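Local coordinates for quinonprotein alcohol dehydrogenase-like protein (Bacteroides thetaiotaomicron VPI-5482, PDB 4R5O) that is of unknown function but binds calcium ions and joins an immunoglobulin-like domain to a seven-bladed beta-propeller, at residues Ala185-Leu190 / Gly198-Asp203; Gly189-Asn194 / Tyr227-Tyr232; Asp203-Ile208 / Arg222-Tyr227; Val216-Glu221 / Ile257-Gly262; Lys249-Asn254 / Glu263-Thr268. One frame throughout, in Å; residues are numbered along the deposited sequence.

Interaction 1 (Ala185-Leu190 / Gly198-Asp203)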
# COMPACT_ATOMS: atom_id res chain seq x y z
N ALA A 185 16.15 5.91 -10.97
CA ALA A 185 16.37 4.49 -10.74
C ALA A 185 17.07 4.23 -9.41
O ALA A 185 17.87 5.07 -8.94
CB ALA A 185 17.21 3.92 -11.87
N ASN A 186 16.74 3.06 -8.80
CA ASN A 186 17.35 2.49 -7.58
C ASN A 186 17.18 3.41 -6.36
O ASN A 186 18.10 3.60 -5.56
CB ASN A 186 18.84 2.22 -7.82
CG ASN A 186 19.09 1.28 -8.96
OD1 ASN A 186 19.93 1.53 -9.83
ND2 ASN A 186 18.31 0.22 -9.04
N LEU A 187 15.95 3.92 -6.18
CA LEU A 187 15.59 4.79 -5.06
C LEU A 187 14.53 4.08 -4.25
O LEU A 187 13.45 3.82 -4.77
CB LEU A 187 15.11 6.16 -5.57
CG LEU A 187 16.07 6.94 -6.47
CD1 LEU A 187 15.43 8.19 -6.93
CD2 LEU A 187 17.40 7.23 -5.78
N SER A 188 14.86 3.70 -3.01
CA SER A 188 13.94 2.94 -2.17
C SER A 188 13.66 3.60 -0.79
O SER A 188 12.99 2.99 0.05
CB SER A 188 14.49 1.53 -1.94
OG SER A 188 15.74 1.57 -1.27
N GLY A 189 14.17 4.82 -0.57
CA GLY A 189 13.96 5.52 0.69
C GLY A 189 12.94 6.61 0.55
O GLY A 189 13.13 7.52 -0.24
N LEU A 190 11.83 6.52 1.30
CA LEU A 190 10.76 7.52 1.23
C LEU A 190 10.45 8.11 2.64
O LEU A 190 10.33 7.37 3.63
CB LEU A 190 9.47 6.92 0.61
CG LEU A 190 8.26 7.88 0.39
CD1 LEU A 190 8.62 9.02 -0.57
CD2 LEU A 190 7.03 7.14 -0.07
N GLY A 198 8.01 15.82 0.49
CA GLY A 198 8.55 14.52 0.87
C GLY A 198 10.02 14.41 0.51
O GLY A 198 10.58 15.33 -0.10
N LEU A 199 10.66 13.32 0.89
CA LEU A 199 12.07 13.05 0.54
C LEU A 199 12.21 11.72 -0.11
O LEU A 199 11.61 10.76 0.35
CB LEU A 199 13.03 13.10 1.75
CG LEU A 199 13.17 14.33 2.60
CD1 LEU A 199 14.02 13.97 3.82
CD2 LEU A 199 13.77 15.54 1.82
N VAL A 200 13.01 11.65 -1.17
CA VAL A 200 13.31 10.40 -1.85
C VAL A 200 14.82 10.22 -1.74
O VAL A 200 15.59 11.12 -2.11
CB VAL A 200 12.77 10.33 -3.30
CG1 VAL A 200 13.32 9.10 -4.03
CG2 VAL A 200 11.22 10.36 -3.34
N THR A 201 15.25 9.12 -1.14
CA THR A 201 16.67 8.83 -0.92
C THR A 201 17.01 7.47 -1.59
O THR A 201 16.12 6.69 -1.96
CB THR A 201 16.99 8.86 0.59
OG1 THR A 201 16.13 7.95 1.27
CG2 THR A 201 16.78 10.27 1.22
N GLY A 202 18.31 7.24 -1.79
CA GLY A 202 18.85 6.06 -2.46
C GLY A 202 20.19 6.33 -3.10
O GLY A 202 21.06 5.46 -3.11
N ASP A 203 20.39 7.57 -3.61
CA ASP A 203 21.60 8.09 -4.25
C ASP A 203 22.00 9.43 -3.62
O ASP A 203 22.75 10.21 -4.22
CB ASP A 203 21.38 8.24 -5.76
CG ASP A 203 20.28 9.19 -6.21
OD1 ASP A 203 19.60 9.80 -5.32
OD2 ASP A 203 20.08 9.32 -7.43
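The carbonyl oxygen G189 O is gripped twice by the facing strand: T201 N donates to it over 2.8 Å, nearly straight at the hydrogen (169°), and V200 CA brings a C-H to the same O of G189 at 3.3 Å. This is an antiparallel beta hairpin, strands 189-192 and 197-201, the first two of a four-stranded blade of the propeller. G189 and T201 form a hydrogen-bonded pair, closed by the return bond from G189 N to T201 O at 3.0 Å; this second donor stands above the carbonyl plane. L190 and V200 follow as a non-hydrogen-bonded pair, where L190 CA directs a C-H at L199 O.

The two faces of the hairpin differ in chemistry. On that of L190 and V200, chi1 (-177°) sets L190 CG anti to the backbone N, and chi2 (61°) then brings L190 CD1 to V200 CG2 at 4.0 Å; I147 and L156 of the preceding blade pack on the same leucine. The other methyl branch, V200 CG1, meets L187 CD1 at 3.7 Å, the two side chains crossing at about a right angle. On the face of T201, OG1 lies 3.3 Å from G189 CA, and a side chain on G189 would probably meet this hydroxyl, which is held by the backbone N of F226. Beyond the paired residues, the second methyl of L187 lies beside the D203 carboxylate, whose charge is answered by R206: L187 CD2 rests 3.4 Å from D203 OD1.

Interaction 2 (Gly189-Asn194 / Tyr227-Tyr232)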
# COMPACT_ATOMS: atom_id res chain seq x y z
N GLY A 189 14.17 4.82 -0.57
CA GLY A 189 13.96 5.52 0.69
C GLY A 189 12.94 6.61 0.55
O GLY A 189 13.13 7.52 -0.24
N LEU A 190 11.83 6.52 1.30
CA LEU A 190 10.76 7.52 1.23
C LEU A 190 10.45 8.11 2.64
O LEU A 190 10.33 7.37 3.63
CB LEU A 190 9.47 6.92 0.61
CG LEU A 190 8.26 7.88 0.39
CD1 LEU A 190 8.62 9.02 -0.57
CD2 LEU A 190 7.03 7.14 -0.07
N THR A 191 10.30 9.44 2.69
CA THR A 191 9.94 10.23 3.86
C THR A 191 8.90 11.25 3.47
O THR A 191 9.05 11.88 2.43
CB THR A 191 11.21 10.92 4.48
OG1 THR A 191 12.30 10.01 4.60
CG2 THR A 191 10.93 11.55 5.83
N ILE A 192 7.85 11.41 4.25
CA ILE A 192 6.86 12.46 4.00
C ILE A 192 7.09 13.49 5.14
O ILE A 192 6.94 13.14 6.33
CB ILE A 192 5.38 11.95 3.86
CG1 ILE A 192 5.06 11.55 2.38
CG2 ILE A 192 4.41 13.09 4.19
CD1 ILE A 192 5.88 10.61 1.65
N LEU A 193 7.55 14.71 4.75
CA LEU A 193 7.90 15.78 5.69
C LEU A 193 6.66 16.46 6.24
O LEU A 193 6.60 16.74 7.45
CB LEU A 193 8.81 16.85 5.04
CG LEU A 193 10.12 16.37 4.36
CD1 LEU A 193 10.87 17.54 3.75
CD2 LEU A 193 11.00 15.68 5.31
N ASN A 194 5.69 16.75 5.36
CA ASN A 194 4.45 17.47 5.66
C ASN A 194 3.46 17.29 4.51
O ASN A 194 3.59 16.32 3.77
CB ASN A 194 4.74 18.96 5.94
CG ASN A 194 5.50 19.70 4.86
OD1 ASN A 194 5.29 19.51 3.65
ND2 ASN A 194 6.32 20.64 5.29
N TYR A 227 16.56 3.94 4.76
CA TYR A 227 15.77 2.69 4.72
C TYR A 227 14.55 2.87 5.57
O TYR A 227 13.49 2.39 5.21
CB TYR A 227 16.60 1.47 5.15
CG TYR A 227 17.77 1.24 4.22
CD1 TYR A 227 17.57 0.77 2.93
CD2 TYR A 227 19.07 1.55 4.61
CE1 TYR A 227 18.64 0.59 2.05
CE2 TYR A 227 20.14 1.36 3.74
CZ TYR A 227 19.92 0.87 2.46
OH TYR A 227 20.96 0.70 1.59
N ASN A 228 14.69 3.64 6.66
CA ASN A 228 13.64 4.03 7.59
C ASN A 228 13.91 5.40 8.09
O ASN A 228 15.08 5.76 8.28
CB ASN A 228 13.51 3.05 8.76
CG ASN A 228 13.24 1.65 8.35
OD1 ASN A 228 12.11 1.28 8.04
ND2 ASN A 228 14.30 0.89 8.22
N SER A 229 12.86 6.17 8.29
CA SER A 229 12.92 7.55 8.76
C SER A 229 11.62 7.92 9.48
O SER A 229 10.66 7.13 9.45
CB SER A 229 13.20 8.52 7.61
OG SER A 229 12.26 8.38 6.57
N ILE A 230 11.61 9.08 10.16
CA ILE A 230 10.46 9.61 10.91
C ILE A 230 10.68 11.09 11.11
O ILE A 230 11.82 11.55 11.12
CB ILE A 230 10.25 8.86 12.26
CG1 ILE A 230 8.80 9.03 12.79
CG2 ILE A 230 11.33 9.22 13.31
CD1 ILE A 230 8.38 8.19 13.96
N ILE A 231 9.57 11.85 11.24
CA ILE A 231 9.63 13.26 11.58
C ILE A 231 9.45 13.35 13.08
O ILE A 231 8.51 12.75 13.62
CB ILE A 231 8.63 14.17 10.80
CG1 ILE A 231 8.66 13.92 9.28
CG2 ILE A 231 8.81 15.65 11.15
CD1 ILE A 231 9.96 14.07 8.57
N TYR A 232 10.36 14.06 13.76
CA TYR A 232 10.31 14.20 15.20
C TYR A 232 10.95 15.49 15.60
O TYR A 232 12.13 15.71 15.30
CB TYR A 232 11.01 13.01 15.87
CG TYR A 232 10.92 12.94 17.38
CD1 TYR A 232 9.69 13.02 18.03
CD2 TYR A 232 12.04 12.62 18.14
CE1 TYR A 232 9.59 12.89 19.41
CE2 TYR A 232 11.95 12.45 19.52
CZ TYR A 232 10.71 12.57 20.15
OH TYR A 232 10.56 12.34 21.51
O HOH W 1 9.35 7.41 6.62
O HOH W 2 11.39 3.46 2.84
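Strands 189-192 and 228-232, which turn T191 and S229 toward each other, run parallel within 9°, their axes 7.0 Å apart at closest. The CA atoms of T191 and S229 are 6.3 Å apart, a spacing wider than that of bonded neighbours in a sheet, and the gap is filled by side chains and water. Two hydroxyls meet in it: T191 OG1 and S229 OG are hydrogen-bonded at 2.6 Å, and either could be the donor. T191 OG1 is set for this by lying anti to its own carbonyl carbon (chi1 -46°), which leaves T191 CG2 to face I231.

Such parallel neighbours are the first strands of two consecutive blades in a beta-propeller, each bonded within its own sheet and joined to the next through a seam. Water 1 works as a mortar in this seam. It donates to L190 O at 3.1 Å from one strand and to S229 O, also 3.1 Å from the water, on the other, while S229 OG is a third neighbour. A second water links L190 N and Y227 O by weak bonds, just where Y227 and N228 both face N239 in a classic beta bulge.

Farther along, the seam turns apolar. I231 CD1 sits 3.8 Å from T191 CG2, and the same CD1 of I231 meets L193 CD2 at 3.8 Å, with the L193 and I231 side chains crossing at about a right angle. I231 CG1 lies 3.5 Å from the carbonyl I192 O. V236 touches both L193 and I231, and helix 253-258 adds I257 against L193 and V253 against I231.

Interaction 3 (Asp203-Ile208 / Arg222-Tyr227)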
# COMPACT_ATOMS: atom_id res chain seq x y z
N ASP A 203 20.39 7.57 -3.61
CA ASP A 203 21.60 8.09 -4.25
C ASP A 203 22.00 9.43 -3.62
O ASP A 203 22.75 10.21 -4.22
CB ASP A 203 21.38 8.24 -5.76
CG ASP A 203 20.28 9.19 -6.21
OD1 ASP A 203 19.60 9.80 -5.32
OD2 ASP A 203 20.08 9.32 -7.43
N GLY A 204 21.50 9.66 -2.42
CA GLY A 204 21.67 10.89 -1.65
C GLY A 204 20.30 11.32 -1.16
O GLY A 204 19.51 10.47 -0.77
N ILE A 205 19.99 12.63 -1.22
CA ILE A 205 18.69 13.16 -0.77
C ILE A 205 18.06 14.02 -1.86
O ILE A 205 18.67 14.98 -2.35
CB ILE A 205 18.79 13.98 0.56
CG1 ILE A 205 19.54 13.20 1.66
CG2 ILE A 205 17.40 14.46 1.03
CD1 ILE A 205 19.96 14.01 2.80
N ARG A 206 16.79 13.71 -2.16
CA ARG A 206 15.95 14.45 -3.10
C ARG A 206 14.71 14.94 -2.41
O ARG A 206 14.07 14.16 -1.72
CB ARG A 206 15.55 13.60 -4.31
CG ARG A 206 16.70 13.04 -5.09
CD ARG A 206 16.16 11.90 -5.90
NE ARG A 206 17.18 11.27 -6.73
CZ ARG A 206 17.41 11.60 -7.99
NH1 ARG A 206 16.71 12.58 -8.57
NH2 ARG A 206 18.35 10.98 -8.68
N ARG A 207 14.37 16.23 -2.59
CA ARG A 207 13.11 16.77 -2.09
C ARG A 207 12.11 16.64 -3.17
O ARG A 207 12.40 17.02 -4.29
CB ARG A 207 13.25 18.23 -1.61
CG ARG A 207 11.93 18.81 -1.05
CD ARG A 207 12.04 20.26 -0.64
NE ARG A 207 12.40 21.14 -1.75
CZ ARG A 207 13.61 21.67 -1.93
NH1 ARG A 207 14.58 21.46 -1.04
NH2 ARG A 207 13.85 22.44 -2.98
N ILE A 208 10.94 16.11 -2.87
CA ILE A 208 9.88 15.99 -3.87
C ILE A 208 8.67 16.85 -3.41
O ILE A 208 8.33 16.87 -2.22
CB ILE A 208 9.48 14.49 -4.16
CG1 ILE A 208 8.43 14.39 -5.33
CG2 ILE A 208 9.04 13.70 -2.89
CD1 ILE A 208 8.38 13.08 -6.06
N ARG A 222 26.43 8.50 -3.23
CA ARG A 222 26.23 7.15 -3.75
C ARG A 222 25.80 6.21 -2.62
O ARG A 222 26.44 6.18 -1.56
CB ARG A 222 27.53 6.64 -4.41
CG ARG A 222 27.32 5.39 -5.28
CD ARG A 222 28.58 4.90 -5.96
NE ARG A 222 29.55 4.34 -5.02
CZ ARG A 222 29.66 3.04 -4.73
NH1 ARG A 222 28.87 2.15 -5.33
NH2 ARG A 222 30.56 2.62 -3.85
N LEU A 223 24.68 5.50 -2.84
CA LEU A 223 24.10 4.50 -1.94
C LEU A 223 23.54 5.13 -0.62
O LEU A 223 23.16 4.36 0.28
CB LEU A 223 25.15 3.40 -1.57
CG LEU A 223 25.76 2.61 -2.73
CD1 LEU A 223 26.84 1.70 -2.24
CD2 LEU A 223 24.70 1.83 -3.52
N LEU A 224 23.46 6.47 -0.50
CA LEU A 224 22.87 7.06 0.72
C LEU A 224 21.36 6.90 0.62
O LEU A 224 20.73 7.48 -0.26
CB LEU A 224 23.28 8.53 0.98
CG LEU A 224 22.52 9.29 2.11
CD1 LEU A 224 22.71 8.63 3.45
CD2 LEU A 224 22.95 10.72 2.19
N CYS A 225 20.79 6.12 1.53
CA CYS A 225 19.39 5.78 1.55
C CYS A 225 18.84 5.82 2.97
O CYS A 225 19.45 5.27 3.89
CB CYS A 225 19.20 4.39 0.93
SG CYS A 225 17.47 3.91 0.74
N PHE A 226 17.63 6.41 3.15
CA PHE A 226 16.97 6.33 4.45
C PHE A 226 16.06 5.12 4.36
O PHE A 226 14.93 5.24 3.87
CB PHE A 226 16.22 7.62 4.88
CG PHE A 226 16.88 8.98 4.88
CD1 PHE A 226 18.26 9.11 4.73
CD2 PHE A 226 16.12 10.14 5.06
CE1 PHE A 226 18.86 10.37 4.69
CE2 PHE A 226 16.73 11.40 5.09
CZ PHE A 226 18.10 11.51 4.86
N TYR A 227 16.56 3.94 4.76
CA TYR A 227 15.77 2.69 4.72
C TYR A 227 14.55 2.87 5.57
O TYR A 227 13.49 2.39 5.21
CB TYR A 227 16.60 1.47 5.15
CG TYR A 227 17.77 1.24 4.22
CD1 TYR A 227 17.57 0.77 2.93
CD2 TYR A 227 19.07 1.55 4.61
CE1 TYR A 227 18.64 0.59 2.05
CE2 TYR A 227 20.14 1.36 3.74
CZ TYR A 227 19.92 0.87 2.46
OH TYR A 227 20.96 0.70 1.59
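I205 reaches from strand 204-208 to L224 and F226, and its contact grows atom by atom. CB of I205 is still 5.0 Å from F226 CZ and merely carries the branch. CG1, anti to the carbonyl carbon (chi1 -51°), comes within 3.9 Å of the same ring atom, F226 CZ, and also passes L224 CD2 at 4.2 Å. At the tip, I205 CD1 closes on F226 CZ at 3.7 Å, approaching the ring obliquely.

The backbones also meet beside it. G204 N donates to L224 O over 3.2 Å, lying in the carbonyl plane on a lone pair, and L224 CB rests against G204 CA. The backbone angles of G204 would press a beta carbon onto the D203 carbonyl oxygen, which suits a residue without one. Just before it, R206 donates from NE to D203 OD1 and from NH2 to D203 OD2, a side-on salt bridge.

In the blade, I205 stands between L199 on strand 197-201 and K219 on strand 215-220. F226 belongs to the connection leading on to the next blade, and its ring packs against V236 and S238 of strand 235-239.

Interaction 4 (Val216-Glu221 / Ile257-Gly262)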
# COMPACT_ATOMS: atom_id res chain seq x y z
N VAL A 216 14.17 17.82 -6.40
CA VAL A 216 15.44 18.56 -6.36
C VAL A 216 16.42 17.66 -5.68
O VAL A 216 16.13 17.17 -4.59
CB VAL A 216 15.33 19.96 -5.68
CG1 VAL A 216 16.68 20.66 -5.60
CG2 VAL A 216 14.31 20.86 -6.39
N ARG A 217 17.56 17.42 -6.32
CA ARG A 217 18.62 16.59 -5.76
C ARG A 217 19.50 17.50 -4.89
O ARG A 217 20.32 18.25 -5.40
CB ARG A 217 19.38 15.90 -6.91
CG ARG A 217 20.25 14.77 -6.47
CD ARG A 217 20.78 13.98 -7.65
NE ARG A 217 21.61 12.88 -7.16
CZ ARG A 217 22.26 12.03 -7.93
NH1 ARG A 217 22.21 12.16 -9.25
NH2 ARG A 217 22.99 11.06 -7.40
N ILE A 218 19.26 17.46 -3.57
CA ILE A 218 19.93 18.30 -2.57
C ILE A 218 21.31 17.75 -2.23
O ILE A 218 22.30 18.45 -2.31
CB ILE A 218 19.05 18.38 -1.31
CG1 ILE A 218 17.71 19.05 -1.60
CG2 ILE A 218 19.79 19.11 -0.20
CD1 ILE A 218 16.72 18.69 -0.46
N LYS A 219 21.37 16.50 -1.85
CA LYS A 219 22.61 15.83 -1.50
C LYS A 219 22.81 14.69 -2.47
O LYS A 219 21.88 13.92 -2.77
CB LYS A 219 22.58 15.37 -0.03
CG LYS A 219 23.88 14.77 0.49
CD LYS A 219 23.75 14.46 1.96
CE LYS A 219 25.02 13.95 2.59
NZ LYS A 219 24.84 13.66 4.04
N ASN A 220 24.02 14.59 -3.00
CA ASN A 220 24.39 13.56 -3.96
C ASN A 220 25.47 12.71 -3.31
O ASN A 220 26.61 13.14 -3.19
CB ASN A 220 24.81 14.22 -5.28
CG ASN A 220 25.05 13.32 -6.44
OD1 ASN A 220 25.33 12.12 -6.31
ND2 ASN A 220 24.93 13.90 -7.63
N GLU A 221 25.08 11.54 -2.79
CA GLU A 221 25.96 10.59 -2.11
C GLU A 221 25.55 9.20 -2.50
O GLU A 221 24.45 8.77 -2.18
CB GLU A 221 25.92 10.79 -0.58
CG GLU A 221 26.88 9.91 0.20
CD GLU A 221 26.92 10.15 1.70
OE1 GLU A 221 26.92 11.32 2.12
OE2 GLU A 221 27.05 9.15 2.44
N ILE A 257 13.61 21.56 3.39
CA ILE A 257 12.57 22.21 2.58
C ILE A 257 13.17 23.38 1.77
O ILE A 257 12.81 23.54 0.59
CB ILE A 257 11.40 22.68 3.48
CG1 ILE A 257 10.60 21.45 3.98
CG2 ILE A 257 10.48 23.66 2.75
CD1 ILE A 257 9.54 21.70 5.01
N ALA A 258 14.09 24.15 2.37
CA ALA A 258 14.70 25.36 1.80
C ALA A 258 15.92 25.09 0.89
O ALA A 258 16.27 25.94 0.07
CB ALA A 258 15.16 26.27 2.93
N ALA A 259 16.61 23.96 1.09
CA ALA A 259 17.82 23.59 0.36
C ALA A 259 17.62 23.60 -1.18
O ALA A 259 16.66 23.03 -1.69
CB ALA A 259 18.29 22.21 0.79
N LYS A 260 18.55 24.27 -1.88
CA LYS A 260 18.58 24.33 -3.35
C LYS A 260 19.38 23.14 -3.88
O LYS A 260 20.07 22.48 -3.09
CB LYS A 260 19.17 25.68 -3.83
CG LYS A 260 18.37 26.94 -3.46
CD LYS A 260 19.21 28.19 -3.69
CE LYS A 260 18.57 29.46 -3.17
NZ LYS A 260 19.49 30.64 -3.21
N GLU A 261 19.34 22.88 -5.20
CA GLU A 261 20.08 21.79 -5.84
C GLU A 261 21.57 21.85 -5.44
O GLU A 261 22.22 22.90 -5.61
CB GLU A 261 19.91 21.87 -7.37
CG GLU A 261 20.62 20.76 -8.15
CD GLU A 261 20.53 20.81 -9.67
OE1 GLU A 261 19.59 21.44 -10.21
OE2 GLU A 261 21.38 20.15 -10.32
N GLY A 262 22.04 20.76 -4.83
CA GLY A 262 23.42 20.63 -4.38
C GLY A 262 23.73 21.12 -2.97
O GLY A 262 24.77 20.73 -2.43
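I218 CG2 rests on the methyl A259 CB at 3.6 Å, and I218 CG1 touches the same CB of A259 at 4.0 Å, so one small side chain is cradled by two branches of a larger one. Beside this apolar touch a backbone hydrogen bond joins the segments: G262 N donates to R217 O over 3.1 Å, in the carbonyl plane and on a lone pair. E261 CA adds a C-H contact to the same R217 O at 3.6 Å. At the far end V216 CG1, anti to its backbone N (chi1 177°), lies over the chain of the opposite loop, 3.5 Å from E261 N and 3.9 Å from E261 CB.

A second shell sets these groups in place. Strand 215-220 is the outermost of its propeller blade, and I218 and K219 both face I205 in a classic beta bulge. A259 is the first residue to leave the helix 253-258 of the following blade; its carbonyl O accepts from R207 NH1, while E263 OE1 holds K260 N, and P265 packs on I218. An alanine in place of I218 would lose CG1, CG2 and CD1, and would probably leave a gap beside A259 and P265, with the loop after the helix less firmly seated on the blade edge.

The chemistry is thus divided: backbone atoms supply the polar bond, and aliphatic carbons supply the packing. The charged ends of K260 and E261 form no salt bridge with 216-221, so the direct contact of these two segments probably owes little to paired charges, although R207 adds a charged donor to A259 O from the neighbouring strand.

Interaction 5 (Lys249-Asn254 / Glu263-Thr268). With CA (calcium ion), chain K.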
# COMPACT_ATOMS: atom_id res chain seq x y z
N LYS A 249 21.19 9.17 12.13
CA LYS A 249 21.50 10.54 11.73
C LYS A 249 20.24 11.33 11.58
O LYS A 249 19.21 10.78 11.20
CB LYS A 249 22.30 10.54 10.44
CG LYS A 249 23.66 9.87 10.63
CD LYS A 249 24.45 9.78 9.37
CE LYS A 249 25.55 8.78 9.52
NZ LYS A 249 25.00 7.40 9.58
N TYR A 250 20.28 12.61 11.92
CA TYR A 250 19.09 13.42 11.71
C TYR A 250 19.47 14.71 10.95
O TYR A 250 20.63 15.14 10.95
CB TYR A 250 18.32 13.75 13.01
CG TYR A 250 19.05 14.59 14.04
CD1 TYR A 250 18.98 15.98 14.00
CD2 TYR A 250 19.69 14.00 15.12
CE1 TYR A 250 19.59 16.76 14.98
CE2 TYR A 250 20.30 14.76 16.10
CZ TYR A 250 20.24 16.15 16.03
OH TYR A 250 20.87 16.92 16.99
N TYR A 251 18.48 15.23 10.22
CA TYR A 251 18.52 16.43 9.39
C TYR A 251 17.42 17.37 9.87
O TYR A 251 16.50 16.94 10.57
CB TYR A 251 18.34 16.03 7.89
CG TYR A 251 19.36 15.03 7.38
CD1 TYR A 251 19.24 13.68 7.67
CD2 TYR A 251 20.40 15.43 6.54
CE1 TYR A 251 20.19 12.75 7.24
CE2 TYR A 251 21.34 14.51 6.06
CZ TYR A 251 21.22 13.17 6.41
OH TYR A 251 22.14 12.23 5.98
N ASP A 252 17.51 18.65 9.53
CA ASP A 252 16.50 19.62 9.92
C ASP A 252 15.44 19.69 8.83
O ASP A 252 15.81 19.86 7.66
CB ASP A 252 17.15 20.99 10.19
CG ASP A 252 16.21 22.02 10.72
OD1 ASP A 252 15.90 21.98 11.93
OD2 ASP A 252 15.81 22.91 9.93
N VAL A 253 14.15 19.55 9.18
CA VAL A 253 13.03 19.56 8.22
C VAL A 253 13.03 20.89 7.44
O VAL A 253 12.96 20.87 6.22
CB VAL A 253 11.67 19.29 8.92
CG1 VAL A 253 10.47 19.61 8.03
CG2 VAL A 253 11.59 17.85 9.44
N ASN A 254 13.17 22.03 8.12
CA ASN A 254 13.14 23.36 7.49
C ASN A 254 14.34 23.58 6.55
O ASN A 254 14.16 24.19 5.49
CB ASN A 254 13.11 24.46 8.53
CG ASN A 254 11.82 24.50 9.29
OD1 ASN A 254 10.75 24.17 8.74
ND2 ASN A 254 11.89 24.90 10.55
N GLU A 263 22.85 21.96 -2.37
CA GLU A 263 23.08 22.52 -1.02
C GLU A 263 22.87 21.45 0.06
O GLU A 263 21.90 21.56 0.82
CB GLU A 263 22.17 23.72 -0.73
CG GLU A 263 22.39 24.99 -1.55
CD GLU A 263 21.47 26.15 -1.16
OE1 GLU A 263 20.51 25.94 -0.38
OE2 GLU A 263 21.71 27.27 -1.68
N ALA A 264 23.78 20.46 0.17
CA ALA A 264 23.70 19.37 1.15
C ALA A 264 23.43 19.91 2.56
O ALA A 264 24.10 20.85 3.00
CB ALA A 264 24.98 18.53 1.15
N PRO A 265 22.39 19.39 3.24
CA PRO A 265 22.07 19.91 4.57
C PRO A 265 22.95 19.29 5.67
O PRO A 265 23.59 18.27 5.46
CB PRO A 265 20.60 19.51 4.74
CG PRO A 265 20.48 18.23 3.97
CD PRO A 265 21.48 18.29 2.85
N ALA A 266 22.97 19.93 6.84
CA ALA A 266 23.73 19.46 8.00
C ALA A 266 23.13 18.17 8.56
O ALA A 266 21.91 18.04 8.68
CB ALA A 266 23.78 20.53 9.08
N VAL A 267 24.00 17.22 8.88
CA VAL A 267 23.62 15.93 9.40
C VAL A 267 24.28 15.77 10.75
O VAL A 267 25.46 16.06 10.90
CB VAL A 267 23.96 14.78 8.41
CG1 VAL A 267 25.40 14.81 7.91
CG2 VAL A 267 23.59 13.42 8.98
N THR A 268 23.50 15.39 11.75
CA THR A 268 23.96 15.17 13.11
C THR A 268 23.74 13.73 13.47
O THR A 268 22.69 13.18 13.13
CB THR A 268 23.21 16.11 14.04
OG1 THR A 268 23.27 17.42 13.51
CG2 THR A 268 23.71 16.04 15.47
CA CA K . 14.18 23.24 13.23
O HOH W 3 14.61 24.69 11.50
O HOH W 4 13.87 21.65 15.58
O HOH W 5 16.48 24.33 13.53
O HOH W 6 11.76 22.64 12.00
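The rings of Y250 and Y251 each receive an aliphatic group of the facing segment on one face. T268 CB stands over the Y250 ring, 3.8 Å from its centroid and 19° off the normal, a CH-pi contact, with T268 CG2 beside the hydroxyl. V267 CG2 does the same for Y251, 4.0 Å from that ring's centroid, while P265 CG approaches Y251 CD2 obliquely at 3.8 Å. Beyond the segments, Y250 meets F307 edge-to-face, and Y251 meets F226 with planes about 30° apart.

The frame is an antiparallel beta bridge in the outer part of a propeller blade, Y250 with T268 as a hydrogen-bonded pair: Y250 N donates to T268 O over 2.8 Å and T268 N returns to Y250 O at 3.0 Å. With chi1 at 64°, Y250 CG lies between the backbone N and the carbonyl carbon, and the ring runs alongside T268, both side chains pointing the same way. An alanine at Y250 would keep the bridge but remove the ring, which would probably uncover CB and CG2 of T268 and take away the ring that F307 meets edge-to-face.

Next along the chain, D252 ends the strand and is the N-cap of helix 253-258, its OD2 accepting from E255 N. The other carboxylate oxygen, D252 OD1, binds a calcium ion at 2.5 Å and also accepts a hydrogen bond from K235 NZ. Four waters complete the ligands seen on the metal. One of them, water 3, donates to D252 OD2 at 2.7 Å and accepts from N254 ND2 at 2.9 Å.

Followed from the N terminus, the five contacts show how a propeller is built by short and long closures in turn. Interaction 1 closes first, a hairpin at the inner side of one blade. Interaction 2 starts from the same strand, 189-192, but closes a longer loop on the first strand of the next blade. Interaction 3 opens at D203, where interaction 1 ends, and is nested inside that loop, binding the connection between blades to strand 204-209. Interaction 4 begins within interaction 3 and crosses both it and interaction 2, joining the outermost strand to the chain that leaves helix 253-258. Interaction 5 crosses interaction 4 and ties the loop after that helix to strand 246-252.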